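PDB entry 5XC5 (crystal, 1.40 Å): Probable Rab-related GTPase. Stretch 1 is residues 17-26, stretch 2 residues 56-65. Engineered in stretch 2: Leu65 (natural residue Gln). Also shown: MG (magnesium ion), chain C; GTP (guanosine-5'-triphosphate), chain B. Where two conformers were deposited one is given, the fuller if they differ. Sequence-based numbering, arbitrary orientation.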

# COMPACT_ATOMS: atom_id res chain seq x y z
N GLY A 17 0.77 6.25 -6.55
CA GLY A 17 1.42 6.90 -5.44
C GLY A 17 2.10 6.00 -4.41
O GLY A 17 2.38 6.47 -3.31
N LYS A 18 2.41 4.74 -4.76
CA LYS A 18 3.10 3.85 -3.81
C LYS A 18 4.42 4.46 -3.34
O LYS A 18 4.69 4.52 -2.13
CB LYS A 18 3.36 2.49 -4.47
CG LYS A 18 2.08 1.76 -4.89
CD LYS A 18 2.41 0.43 -5.58
CE LYS A 18 3.25 0.62 -6.85
NZ LYS A 18 2.54 1.32 -7.96
N SER A 19 5.27 4.90 -4.27
CA SER A 19 6.57 5.42 -3.88
C SER A 19 6.44 6.72 -3.10
O SER A 19 7.20 6.96 -2.15
CB SER A 19 7.47 5.61 -5.10
OG SER A 19 7.67 4.38 -5.77
N SER A 20 5.49 7.57 -3.49
CA SER A 20 5.25 8.81 -2.76
C SER A 20 4.83 8.54 -1.32
O SER A 20 5.31 9.20 -0.39
CB SER A 20 4.20 9.63 -3.49
OG SER A 20 4.67 9.99 -4.78
N ILE A 21 3.96 7.55 -1.12
CA ILE A 21 3.55 7.15 0.22
C ILE A 21 4.75 6.67 1.04
O ILE A 21 4.95 7.09 2.18
CB ILE A 21 2.44 6.09 0.14
CG1 ILE A 21 1.11 6.74 -0.23
CG2 ILE A 21 2.33 5.34 1.45
CD1 ILE A 21 0.05 5.74 -0.68
N VAL A 22 5.57 5.79 0.45
CA VAL A 22 6.70 5.26 1.22
C VAL A 22 7.69 6.36 1.58
O VAL A 22 8.19 6.41 2.71
CB VAL A 22 7.43 4.21 0.36
CG1 VAL A 22 8.85 3.98 0.86
CG2 VAL A 22 6.66 2.93 0.32
N HIS A 23 7.99 7.26 0.64
CA HIS A 23 8.92 8.35 0.93
C HIS A 23 8.38 9.24 2.03
O HIS A 23 9.13 9.69 2.90
CB HIS A 23 9.18 9.19 -0.33
CG HIS A 23 9.99 8.50 -1.38
ND1 HIS A 23 10.08 7.13 -1.50
CD2 HIS A 23 10.76 9.01 -2.38
CE1 HIS A 23 10.86 6.82 -2.52
NE2 HIS A 23 11.29 7.94 -3.07
N GLN A 24 7.07 9.50 2.02
CA GLN A 24 6.47 10.31 3.07
C GLN A 24 6.59 9.62 4.43
O GLN A 24 6.92 10.26 5.43
CB GLN A 24 5.01 10.60 2.71
CG GLN A 24 4.28 11.52 3.68
CD GLN A 24 4.80 12.95 3.62
OE1 GLN A 24 5.61 13.36 4.43
NE2 GLN A 24 4.31 13.72 2.64
N PHE A 25 6.34 8.31 4.47
CA PHE A 25 6.49 7.56 5.72
C PHE A 25 7.93 7.62 6.23
O PHE A 25 8.17 7.72 7.44
CB PHE A 25 6.05 6.11 5.51
CG PHE A 25 6.25 5.23 6.72
CD1 PHE A 25 5.55 5.45 7.89
CD2 PHE A 25 7.15 4.18 6.67
CE1 PHE A 25 5.74 4.63 9.00
CE2 PHE A 25 7.35 3.36 7.76
CZ PHE A 25 6.64 3.59 8.93
N LEU A 26 8.90 7.57 5.32
CA LEU A 26 10.31 7.58 5.72
C LEU A 26 10.82 8.99 6.04
O LEU A 26 11.67 9.13 6.93
CB LEU A 26 11.17 6.98 4.61
CG LEU A 26 10.86 5.54 4.21
CD1 LEU A 26 11.60 5.21 2.92
CD2 LEU A 26 11.26 4.58 5.31
N LYS A 56 10.40 -3.73 13.55
CA LYS A 56 11.15 -3.34 12.37
C LYS A 56 10.30 -3.65 11.14
O LYS A 56 9.98 -4.82 10.88
CB LYS A 56 12.47 -4.11 12.31
CG LYS A 56 13.50 -3.57 11.34
CD LYS A 56 14.82 -4.26 11.59
CE LYS A 56 15.91 -3.82 10.65
NZ LYS A 56 15.74 -4.33 9.25
N LEU A 57 9.93 -2.61 10.40
CA LEU A 57 9.23 -2.78 9.14
C LEU A 57 10.28 -2.90 8.04
O LEU A 57 11.11 -2.01 7.87
CB LEU A 57 8.32 -1.58 8.87
CG LEU A 57 7.26 -1.29 9.94
CD1 LEU A 57 6.44 -0.09 9.56
CD2 LEU A 57 6.37 -2.50 10.15
N ASN A 58 10.22 -4.01 7.29
CA ASN A 58 11.09 -4.25 6.14
C ASN A 58 10.20 -4.07 4.91
O ASN A 58 9.38 -4.93 4.60
CB ASN A 58 11.68 -5.66 6.22
CG ASN A 58 12.66 -5.82 7.37
OD1 ASN A 58 13.34 -4.86 7.74
ND2 ASN A 58 12.76 -7.02 7.91
N ILE A 59 10.36 -2.94 4.23
CA ILE A 59 9.40 -2.44 3.25
C ILE A 59 9.98 -2.56 1.85
O ILE A 59 11.08 -2.08 1.59
CB ILE A 59 9.04 -0.98 3.54
CG1 ILE A 59 8.46 -0.86 4.95
CG2 ILE A 59 8.08 -0.45 2.49
CD1 ILE A 59 8.36 0.57 5.46
N TRP A 60 9.22 -3.18 0.94
CA TRP A 60 9.57 -3.26 -0.47
C TRP A 60 8.54 -2.48 -1.27
O TRP A 60 7.33 -2.78 -1.20
CB TRP A 60 9.62 -4.72 -0.93
CG TRP A 60 10.85 -5.47 -0.49
CD1 TRP A 60 10.95 -6.32 0.57
CD2 TRP A 60 12.13 -5.44 -1.11
NE1 TRP A 60 12.23 -6.83 0.65
CE2 TRP A 60 12.98 -6.30 -0.37
CE3 TRP A 60 12.66 -4.76 -2.21
CZ2 TRP A 60 14.32 -6.50 -0.70
CZ3 TRP A 60 14.00 -4.96 -2.54
CH2 TRP A 60 14.81 -5.82 -1.79
N ASP A 61 9.01 -1.49 -2.02
CA ASP A 61 8.19 -0.66 -2.89
C ASP A 61 8.35 -1.21 -4.31
O ASP A 61 9.46 -1.21 -4.85
CB ASP A 61 8.73 0.77 -2.80
CG ASP A 61 8.02 1.74 -3.72
OD1 ASP A 61 6.87 1.44 -4.12
OD2 ASP A 61 8.61 2.80 -4.04
N THR A 62 7.26 -1.69 -4.91
CA THR A 62 7.35 -2.46 -6.15
C THR A 62 6.81 -1.68 -7.34
O THR A 62 6.14 -0.66 -7.20
CB THR A 62 6.61 -3.80 -6.03
OG1 THR A 62 5.19 -3.57 -5.97
CG2 THR A 62 7.03 -4.58 -4.81
N ALA A 63 7.11 -2.20 -8.53
CA ALA A 63 6.67 -1.58 -9.78
C ALA A 63 5.20 -1.89 -10.07
O ALA A 63 4.76 -3.04 -9.98
CB ALA A 63 7.50 -2.13 -10.93
N GLY A 64 4.48 -0.86 -10.50
CA GLY A 64 3.13 -1.02 -11.01
C GLY A 64 3.02 -1.09 -12.53
O GLY A 64 1.98 -1.51 -13.04
N LEU A 65 4.07 -0.71 -13.26
CA LEU A 65 4.02 -0.78 -14.71
C LEU A 65 3.85 -2.22 -15.17
O LEU A 65 4.51 -3.13 -14.67
CB LEU A 65 5.29 -0.19 -15.32
CG LEU A 65 5.36 1.34 -15.31
CD1 LEU A 65 6.78 1.76 -15.60
CD2 LEU A 65 4.40 1.97 -16.31
MG MG C . 6.89 3.74 -7.58
PG GTP B . 5.00 3.20 -10.15
O1G GTP B . 6.33 3.13 -9.44
O2G GTP B . 5.16 3.56 -11.60
O3G GTP B . 4.18 1.94 -9.96
O3B GTP B . 4.11 4.44 -9.57
PB GTP B . 3.84 4.81 -8.01
O1B GTP B . 5.07 4.54 -7.17
O2B GTP B . 2.60 4.11 -7.53
O3A GTP B . 3.42 6.37 -8.03
PA GTP B . 4.40 7.62 -7.68
O1A GTP B . 4.65 7.69 -6.17
O2A GTP B . 5.64 7.60 -8.58
O5' GTP B . 3.41 8.86 -8.05
C5' GTP B . 2.97 9.08 -9.37
C4' GTP B . 2.53 10.53 -9.53
O4' GTP B . 1.39 10.73 -8.72
C3' GTP B . 3.58 11.53 -9.08
O3' GTP B . 3.58 12.66 -9.95
C2' GTP B . 3.09 11.96 -7.71
O2' GTP B . 3.50 13.27 -7.37
C1' GTP B . 1.59 11.84 -7.86
N9 GTP B . 0.99 11.56 -6.55
C8 GTP B . 1.40 10.64 -5.62
N7 GTP B . 0.57 10.70 -4.55
C5 GTP B . -0.36 11.66 -4.79
C6 GTP B . -1.43 12.14 -4.05
O6 GTP B . -1.74 11.71 -2.93
N1 GTP B . -2.18 13.14 -4.62
C2 GTP B . -1.90 13.66 -5.87
N2 GTP B . -2.68 14.63 -6.34
N3 GTP B . -0.85 13.19 -6.61
C4 GTP B . -0.10 12.21 -6.05
O HOH W 1 6.25 1.94 -6.61
O HOH W 2 7.48 5.59 -8.35

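The polar part of the contact rests on one direct hydrogen bond, from Ser19 OG to Asp61 OD2 at 2.5 Å. So short a distance fits the double role of the hydroxyl: Ser19 OG also binds MG at 2.1 Å, and coordination to the cation should make it a stronger donor. Asp61 reaches the metal indirectly. Water 1, 2.1 Å from MG, donates to Asp61 OD1 at 2.6 Å and to Thr62 O at 2.7 Å, so both carboxylate oxygens are engaged around the ion.

A second set of links runs through the nucleotide. Lys18 NZ donates to GTP O3G (2.7 Å) and O2B (2.8 Å), while Gly64 N donates to the same O3G at 2.9 Å; the γ-phosphate oxygen thus joins the two stretches. Lys18 CE packs 3.2 Å from Thr62 O. An ideal CB on Gly64 would lie 2.8 Å from Lys18 NZ and 2.7 Å from GTP O3G, both clashes, so the coordinates leave no room for one.

Apolar packing continues along the helix, which runs at 150° to the strand. Val22 CG2 lies 4.3 Å from Ile59 CG2, a loose approach. Phe25 packs more tightly, with CZ 3.7 Å from Leu57 CD1 and CE2 3.8 Å from Ile59 CD1; both methyls meet the ring obliquely.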